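Local coordinates for protein sorbitol-6-phosphate dehydrogenase (Erwinia amylovora CFBP1430, PDB 5O3Z) that probably catalyses the NAD-dependent oxidation of sorbitol 6-phosphate to fructose 6-phosphate, as a tetrameric short-chain dehydrogenase/reductase, at residues L26-Y31 / S52-G57; Y60-D65 / A76-E81; T182-M187 / L239-D244. All coordinates share one frame; numbering follows the deposited sequence.

Interaction 1. Residues L26-Y31 / S52-G57; sequences LAQAGY and SRYGAG
Ala27 and Tyr54 mark the closest approach of the two backbones, their CA atoms 7.6 Å apart, each in the last turn of its helix. The helices are those that follow the first and second strands of the Rossmann fold, and Tyr54 joins their C-terminal ends. Its CG is anti to the carbonyl carbon (chi1 -69°), which lays the ring against the final turn of helix 17-28. The methyl CB of Ala27 meets one side of this ring in an off-centre CH-pi contact, 3.6 Å from Tyr54 CE2. Across the opposite face runs Arg53 CG, 3.4 Å above the plane, so the ring is held between a neighbour on its own helix and the facing helix. Farther out, Tyr54 presses tightly on Gln28, its OH 3.1 Å from both CA and CB of Gln28. The extended Arg53 side chain brings its guanidinium over this oxygen, with Tyr54 OH 3.1 Å from the group's plane and beneath its centre. Gln28, also extended, carries its amide toward the guanidinium, yet Gln28 NE2 and Arg53 NH2 stay 4.1 Å apart, with the amide and guanidinium planes 79° apart. Both helices end at a glycine of positive phi; at Gly30 this forms a Schellman motif, with Tyr31 N bonded to Leu26 O and Gly30 N to Ala27 O. The join is van der Waals and CH-pi packing: Tyr54 OH lies near Gln28 N at an angle too poor for bonding, while the cation above its oxygen may polarise the phenol.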
# COMPACT_ATOMS: atom_id res chain seq x y z
N LEU A 26 -25.64 -17.83 -1.94
CA LEU A 26 -25.33 -18.51 -0.71
C LEU A 26 -26.28 -19.68 -0.42
O LEU A 26 -25.89 -20.66 0.19
CB LEU A 26 -25.38 -17.54 0.45
CG LEU A 26 -24.20 -16.54 0.50
CD1 LEU A 26 -24.59 -15.34 1.34
CD2 LEU A 26 -23.01 -17.22 1.11
N ALA A 27 -27.52 -19.56 -0.82
CA ALA A 27 -28.45 -20.70 -0.61
C ALA A 27 -27.98 -21.87 -1.49
O ALA A 27 -27.81 -22.98 -1.03
CB ALA A 27 -29.84 -20.27 -0.99
N GLN A 28 -27.72 -21.56 -2.75
CA GLN A 28 -27.13 -22.55 -3.68
C GLN A 28 -25.89 -23.25 -3.15
O GLN A 28 -25.80 -24.48 -3.20
CB GLN A 28 -26.82 -21.89 -4.99
CG GLN A 28 -26.40 -22.87 -6.08
CD GLN A 28 -25.86 -22.10 -7.23
OE1 GLN A 28 -24.82 -21.41 -7.09
NE2 GLN A 28 -26.58 -22.11 -8.35
N ALA A 29 -24.96 -22.50 -2.60
CA ALA A 29 -23.77 -23.07 -1.94
C ALA A 29 -24.05 -23.88 -0.69
O ALA A 29 -23.13 -24.39 -0.05
CB ALA A 29 -22.78 -21.97 -1.61
N GLY A 30 -25.33 -24.01 -0.30
CA GLY A 30 -25.66 -24.77 0.87
C GLY A 30 -25.87 -24.02 2.18
O GLY A 30 -25.96 -24.67 3.21
N TYR A 31 -25.94 -22.69 2.15
CA TYR A 31 -26.19 -21.92 3.38
C TYR A 31 -27.71 -21.78 3.69
O TYR A 31 -28.54 -21.59 2.79
CB TYR A 31 -25.51 -20.50 3.32
CG TYR A 31 -23.94 -20.44 3.42
CD1 TYR A 31 -23.13 -20.61 2.29
CD2 TYR A 31 -23.31 -20.14 4.63
CE1 TYR A 31 -21.75 -20.51 2.39
CE2 TYR A 31 -21.94 -20.07 4.75
CZ TYR A 31 -21.16 -20.28 3.62
OH TYR A 31 -19.81 -20.18 3.76
N SER A 52 -39.04 -21.64 -1.92
CA SER A 52 -39.73 -22.28 -3.05
C SER A 52 -38.81 -23.15 -3.92
O SER A 52 -39.32 -24.00 -4.69
CB SER A 52 -40.36 -21.23 -3.97
OG SER A 52 -41.47 -20.66 -3.30
N ARG A 53 -37.48 -22.90 -3.87
CA ARG A 53 -36.50 -23.71 -4.58
C ARG A 53 -35.75 -24.71 -3.72
O ARG A 53 -35.41 -25.79 -4.22
CB ARG A 53 -35.52 -22.80 -5.30
CG ARG A 53 -34.14 -23.41 -5.54
CD ARG A 53 -33.36 -22.64 -6.58
NE ARG A 53 -32.23 -23.46 -7.04
CZ ARG A 53 -31.27 -23.04 -7.85
NH1 ARG A 53 -31.26 -21.79 -8.31
NH2 ARG A 53 -30.29 -23.85 -8.20
N TYR A 54 -35.49 -24.40 -2.45
CA TYR A 54 -34.53 -25.14 -1.63
C TYR A 54 -35.15 -25.86 -0.45
O TYR A 54 -34.45 -26.63 0.21
CB TYR A 54 -33.40 -24.22 -1.09
CG TYR A 54 -32.45 -23.70 -2.12
CD1 TYR A 54 -31.50 -24.55 -2.68
CD2 TYR A 54 -32.56 -22.43 -2.61
CE1 TYR A 54 -30.65 -24.11 -3.66
CE2 TYR A 54 -31.70 -21.98 -3.59
CZ TYR A 54 -30.75 -22.84 -4.10
OH TYR A 54 -29.91 -22.41 -5.10
N GLY A 55 -36.43 -25.60 -0.16
CA GLY A 55 -37.11 -26.24 0.97
C GLY A 55 -37.51 -25.19 1.99
O GLY A 55 -36.82 -24.16 2.14
N ALA A 56 -38.62 -25.43 2.69
CA ALA A 56 -39.11 -24.50 3.73
C ALA A 56 -38.08 -24.35 4.84
O ALA A 56 -37.39 -25.30 5.19
CB ALA A 56 -40.44 -25.00 4.30
N GLY A 57 -37.94 -23.13 5.37
CA GLY A 57 -37.06 -22.86 6.52
C GLY A 57 -35.60 -22.73 6.12
O GLY A 57 -34.73 -22.73 6.98

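Interaction 2. Residues Y60-D65 / A76-E81; sequences YGFKVD and ARAVDE
Phe62 reaches from strand 59-63 to helix 69-83, where Ala78 and Val79 receive its ring. From the backbone, CB already heads for the helix, and with CG anti to the carbonyl carbon (chi1 -62°) the ring leads on over the helix surface. One rim of the ring does the closest touching. CD2 lies 3.5 Å from Ala78 CB, and CE2 comes to 3.4 Å from the same methyl, which sits at the ring edge, near its plane. CE2 also rests 3.6 Å from Ala78 C, against the helix backbone itself. At the tip, CZ meets Val79 CG2 at 4.1 Å. That methyl lies over the centre of one face, 12° off the ring normal, in a CH-pi contact. Strand and helix begin the beta-alpha-beta crossover of the Rossmann fold that leads to strand 88-91, beyond strands 32-37 and 8-12. Strand 59-63 is outermost in the parallel sheet, bonded along its backbone to strand 32-37, and helix 69-83 packs against both. Leu75, Thr82 and Ala34 add to the surroundings of Phe62, Val79 also touches Ala34, and Asp80 ties the helix to helix 106-133 through a salt bridge with Arg133.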
# COMPACT_ATOMS: atom_id res chain seq x y z
N TYR A 60 -35.23 -16.94 5.88
CA TYR A 60 -36.20 -16.01 6.51
C TYR A 60 -35.82 -14.56 6.22
O TYR A 60 -34.61 -14.20 6.12
CB TYR A 60 -36.26 -16.20 8.02
CG TYR A 60 -36.92 -17.48 8.40
CD1 TYR A 60 -36.20 -18.69 8.42
CD2 TYR A 60 -38.30 -17.51 8.71
CE1 TYR A 60 -36.81 -19.90 8.76
CE2 TYR A 60 -38.93 -18.72 9.04
CZ TYR A 60 -38.19 -19.90 9.06
OH TYR A 60 -38.83 -21.06 9.40
N GLY A 61 -36.84 -13.72 6.02
CA GLY A 61 -36.65 -12.29 5.79
C GLY A 61 -36.79 -11.52 7.11
O GLY A 61 -37.67 -11.83 7.95
N PHE A 62 -35.95 -10.50 7.29
CA PHE A 62 -35.96 -9.66 8.51
C PHE A 62 -35.85 -8.20 8.11
O PHE A 62 -35.23 -7.91 7.11
CB PHE A 62 -34.79 -9.97 9.40
CG PHE A 62 -34.75 -11.37 9.91
CD1 PHE A 62 -34.31 -12.40 9.07
CD2 PHE A 62 -35.09 -11.68 11.22
CE1 PHE A 62 -34.23 -13.68 9.52
CE2 PHE A 62 -35.06 -12.99 11.66
CZ PHE A 62 -34.60 -13.99 10.82
N LYS A 63 -36.50 -7.31 8.88
CA LYS A 63 -36.36 -5.89 8.72
C LYS A 63 -35.15 -5.44 9.54
O LYS A 63 -34.94 -5.86 10.67
CB LYS A 63 -37.61 -5.16 9.25
CG LYS A 63 -37.89 -3.82 8.58
CD LYS A 63 -37.39 -2.65 9.41
CE LYS A 63 -38.08 -1.34 9.02
NZ LYS A 63 -37.33 -0.60 7.96
N VAL A 64 -34.33 -4.59 8.94
CA VAL A 64 -33.29 -3.89 9.74
C VAL A 64 -32.91 -2.52 9.13
O VAL A 64 -32.93 -2.33 7.91
CB VAL A 64 -32.02 -4.75 10.00
CG1 VAL A 64 -31.23 -4.97 8.69
CG2 VAL A 64 -31.15 -4.09 11.06
N ASP A 65 -32.66 -1.57 10.04
CA ASP A 65 -32.09 -0.29 9.72
C ASP A 65 -30.73 -0.41 10.30
O ASP A 65 -30.58 -0.35 11.56
CB ASP A 65 -32.90 0.85 10.39
CG ASP A 65 -32.22 2.21 10.25
OD1 ASP A 65 -31.22 2.36 9.52
OD2 ASP A 65 -32.72 3.17 10.84
N ALA A 76 -30.26 -9.31 15.48
CA ALA A 76 -29.46 -10.39 16.01
C ALA A 76 -30.25 -11.32 16.87
O ALA A 76 -30.12 -12.55 16.78
CB ALA A 76 -28.28 -9.87 16.77
N ARG A 77 -31.08 -10.77 17.75
CA ARG A 77 -32.01 -11.66 18.56
C ARG A 77 -32.92 -12.50 17.63
O ARG A 77 -33.00 -13.70 17.80
CB ARG A 77 -32.84 -10.85 19.58
CG ARG A 77 -32.02 -10.52 20.82
CD ARG A 77 -32.81 -9.91 21.98
NE ARG A 77 -33.63 -8.79 21.51
CZ ARG A 77 -33.25 -7.51 21.45
NH1 ARG A 77 -32.02 -7.10 21.83
NH2 ARG A 77 -34.11 -6.61 20.99
N ALA A 78 -33.49 -11.87 16.62
CA ALA A 78 -34.38 -12.53 15.69
C ALA A 78 -33.71 -13.65 14.90
O ALA A 78 -34.24 -14.77 14.74
CB ALA A 78 -34.97 -11.50 14.74
N VAL A 79 -32.51 -13.40 14.39
CA VAL A 79 -31.78 -14.44 13.70
C VAL A 79 -31.42 -15.58 14.64
O VAL A 79 -31.54 -16.71 14.22
CB VAL A 79 -30.47 -13.88 13.01
CG1 VAL A 79 -29.67 -15.02 12.40
CG2 VAL A 79 -30.81 -12.89 11.91
N ASP A 80 -31.02 -15.30 15.89
CA ASP A 80 -30.64 -16.35 16.83
C ASP A 80 -31.87 -17.17 17.17
O ASP A 80 -31.82 -18.39 17.10
CB ASP A 80 -30.08 -15.75 18.10
CG ASP A 80 -29.56 -16.80 19.08
OD1 ASP A 80 -29.05 -17.89 18.69
OD2 ASP A 80 -29.54 -16.49 20.26
N GLU A 81 -32.97 -16.52 17.52
CA GLU A 81 -34.25 -17.22 17.77
C GLU A 81 -34.57 -18.17 16.62
O GLU A 81 -34.88 -19.34 16.85
CB GLU A 81 -35.45 -16.25 17.86
CG GLU A 81 -35.47 -15.23 19.01
CD GLU A 81 -36.33 -13.98 18.69
OE1 GLU A 81 -37.24 -14.02 17.80
OE2 GLU A 81 -36.11 -12.92 19.32

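Interaction 3. Residues T182-M187 / L239-D244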
# COMPACT_ATOMS: atom_id res chain seq x y z
N THR A 182 -12.40 -14.62 10.98
CA THR A 182 -11.75 -13.76 10.01
C THR A 182 -12.71 -12.68 9.41
O THR A 182 -13.91 -12.87 9.34
CB THR A 182 -11.16 -14.56 8.85
OG1 THR A 182 -12.20 -15.05 8.00
CG2 THR A 182 -10.32 -15.67 9.31
N VAL A 183 -12.12 -11.59 8.92
CA VAL A 183 -12.83 -10.37 8.50
C VAL A 183 -12.08 -9.83 7.28
O VAL A 183 -10.84 -9.65 7.36
CB VAL A 183 -12.73 -9.32 9.60
CG1 VAL A 183 -13.69 -8.10 9.29
CG2 VAL A 183 -13.01 -9.92 10.97
N HIS A 184 -12.81 -9.58 6.21
CA HIS A 184 -12.33 -9.03 4.93
C HIS A 184 -13.22 -8.00 4.38
O HIS A 184 -14.43 -8.01 4.64
CB HIS A 184 -12.23 -10.12 3.88
CG HIS A 184 -11.34 -11.25 4.27
ND1 HIS A 184 -9.96 -11.09 4.35
CD2 HIS A 184 -11.61 -12.53 4.66
CE1 HIS A 184 -9.43 -12.22 4.81
NE2 HIS A 184 -10.41 -13.12 4.99
N SER A 185 -12.63 -7.11 3.57
CA SER A 185 -13.37 -6.16 2.79
C SER A 185 -13.10 -6.48 1.33
O SER A 185 -11.92 -6.72 0.92
CB SER A 185 -12.93 -4.73 3.17
OG SER A 185 -13.50 -4.31 4.41
N LEU A 186 -14.15 -6.50 0.54
CA LEU A 186 -14.04 -6.79 -0.88
C LEU A 186 -14.09 -5.55 -1.66
O LEU A 186 -15.09 -4.85 -1.61
CB LEU A 186 -15.17 -7.74 -1.37
CG LEU A 186 -15.34 -9.11 -0.75
CD1 LEU A 186 -16.28 -10.00 -1.61
CD2 LEU A 186 -13.97 -9.78 -0.52
N MET A 187 -13.01 -5.22 -2.38
CA MET A 187 -12.94 -3.97 -3.03
C MET A 187 -13.42 -4.09 -4.44
O MET A 187 -12.67 -4.35 -5.38
CB MET A 187 -11.51 -3.35 -2.87
CG MET A 187 -10.81 -3.73 -1.57
SD MET A 187 -11.66 -3.13 -0.08
CE MET A 187 -11.39 -1.34 -0.21
N LEU A 239 -17.34 -16.42 -1.59
CA LEU A 239 -17.45 -17.84 -1.18
C LEU A 239 -16.13 -18.40 -0.77
O LEU A 239 -16.05 -19.19 0.18
CB LEU A 239 -18.03 -18.67 -2.30
CG LEU A 239 -19.53 -18.46 -2.62
CD1 LEU A 239 -19.97 -19.30 -3.83
CD2 LEU A 239 -20.37 -18.73 -1.40
N PHE A 240 -15.05 -17.94 -1.44
CA PHE A 240 -13.77 -18.50 -1.14
C PHE A 240 -13.37 -18.00 0.21
O PHE A 240 -13.05 -18.82 1.10
CB PHE A 240 -12.72 -18.19 -2.24
CG PHE A 240 -11.36 -18.59 -1.81
CD1 PHE A 240 -11.05 -19.95 -1.65
CD2 PHE A 240 -10.44 -17.66 -1.40
CE1 PHE A 240 -9.81 -20.35 -1.17
CE2 PHE A 240 -9.20 -18.04 -0.93
CZ PHE A 240 -8.88 -19.39 -0.82
N TYR A 241 -13.38 -16.66 0.42
CA TYR A 241 -12.97 -16.11 1.75
C TYR A 241 -13.90 -16.50 2.93
O TYR A 241 -13.51 -16.57 4.10
CB TYR A 241 -12.60 -14.60 1.68
CG TYR A 241 -11.29 -14.34 0.88
CD1 TYR A 241 -10.05 -14.37 1.51
CD2 TYR A 241 -11.30 -14.11 -0.46
CE1 TYR A 241 -8.85 -14.21 0.77
CE2 TYR A 241 -10.12 -13.91 -1.18
CZ TYR A 241 -8.91 -13.94 -0.57
OH TYR A 241 -7.73 -13.71 -1.22
N ALA A 242 -15.12 -16.88 2.61
CA ALA A 242 -16.05 -17.40 3.65
C ALA A 242 -15.81 -18.87 4.00
O ALA A 242 -16.24 -19.35 5.05
CB ALA A 242 -17.49 -17.20 3.17
N SER A 243 -15.08 -19.59 3.14
CA SER A 243 -14.88 -21.01 3.30
C SER A 243 -13.84 -21.33 4.39
O SER A 243 -13.00 -20.50 4.76
CB SER A 243 -14.44 -21.61 1.96
OG SER A 243 -13.01 -21.58 1.85
N ASP A 244 -13.80 -22.57 4.86
CA ASP A 244 -12.70 -23.01 5.74
C ASP A 244 -11.36 -23.10 5.01
O ASP A 244 -10.31 -23.21 5.64
CB ASP A 244 -13.06 -24.33 6.43
CG ASP A 244 -14.32 -24.19 7.34
OD1 ASP A 244 -14.47 -23.12 7.99
OD2 ASP A 244 -15.17 -25.12 7.40
O HOH W 1 -11.14 -16.09 5.65
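Water 1 is gripped by Thr182 OG1 at 2.8 Å, His184 NE2 at 3.1 Å and Tyr241 O at 2.9 Å, the last as acceptor of a water proton. It thereby bridges strand 182-188 of the parallel Rossmann sheet to the C-terminal turn of helix 231-242, which packs against that sheet. The water lies in the plane of the His184 ring, at its edge. One face of the same imidazole takes the edge of Tyr241 in a T-shaped pair, the ring planes at 61° and the centroids 5.0 Å apart. Tyr241 CG stands anti to the carbonyl carbon (chi1 -68°), which brings the ring edge over the imidazole. Tyr241 CD1 does the touching, 3.7 Å from His184 NE2 and offset toward the rim, while Tyr241 CB rests near His184 CD2. Gln252 N is bonded to His184 ND1, so both ring nitrogens have polar partners, NE2 also a weak one in Cys249 O. The helix also faces a second subunit: Tyr241 OH is hydrogen-bonded to Tyr241 OH of that chain, and Phe240 stacks on its counterpart there. This helix and the last strand commonly form an interface in SDR tetramers. Nearby, Phe240 O accepts twice from Ser243, from N at 3.0 Å and from OG at 2.9 Å, the hydroxyl lying in the carbonyl plane.

Overall arrangement
The three contacts follow one another along the chain and dress one seven-stranded parallel sheet. Interaction 1 joins helices 17-28 and 40-54; the chain then runs straight into strand 59-63 and interaction 2, whose centre lies about 17 Å away. Interaction 3, its centre about 20 Å from that of interaction 1, involves strand 182-188, one strand in from the opposite edge of the sheet. It nevertheless touches interaction 1, because Leu26 and Ala29 pack on Leu239, and Tyr31 on Ala242. Interactions 2 and 3 stay about 15 Å apart at their nearest atoms. Interactions 1 and 3 thus share one connected helix layer reaching the subunit interface, while interaction 2 joins the edge strand to the helix layer on the other face.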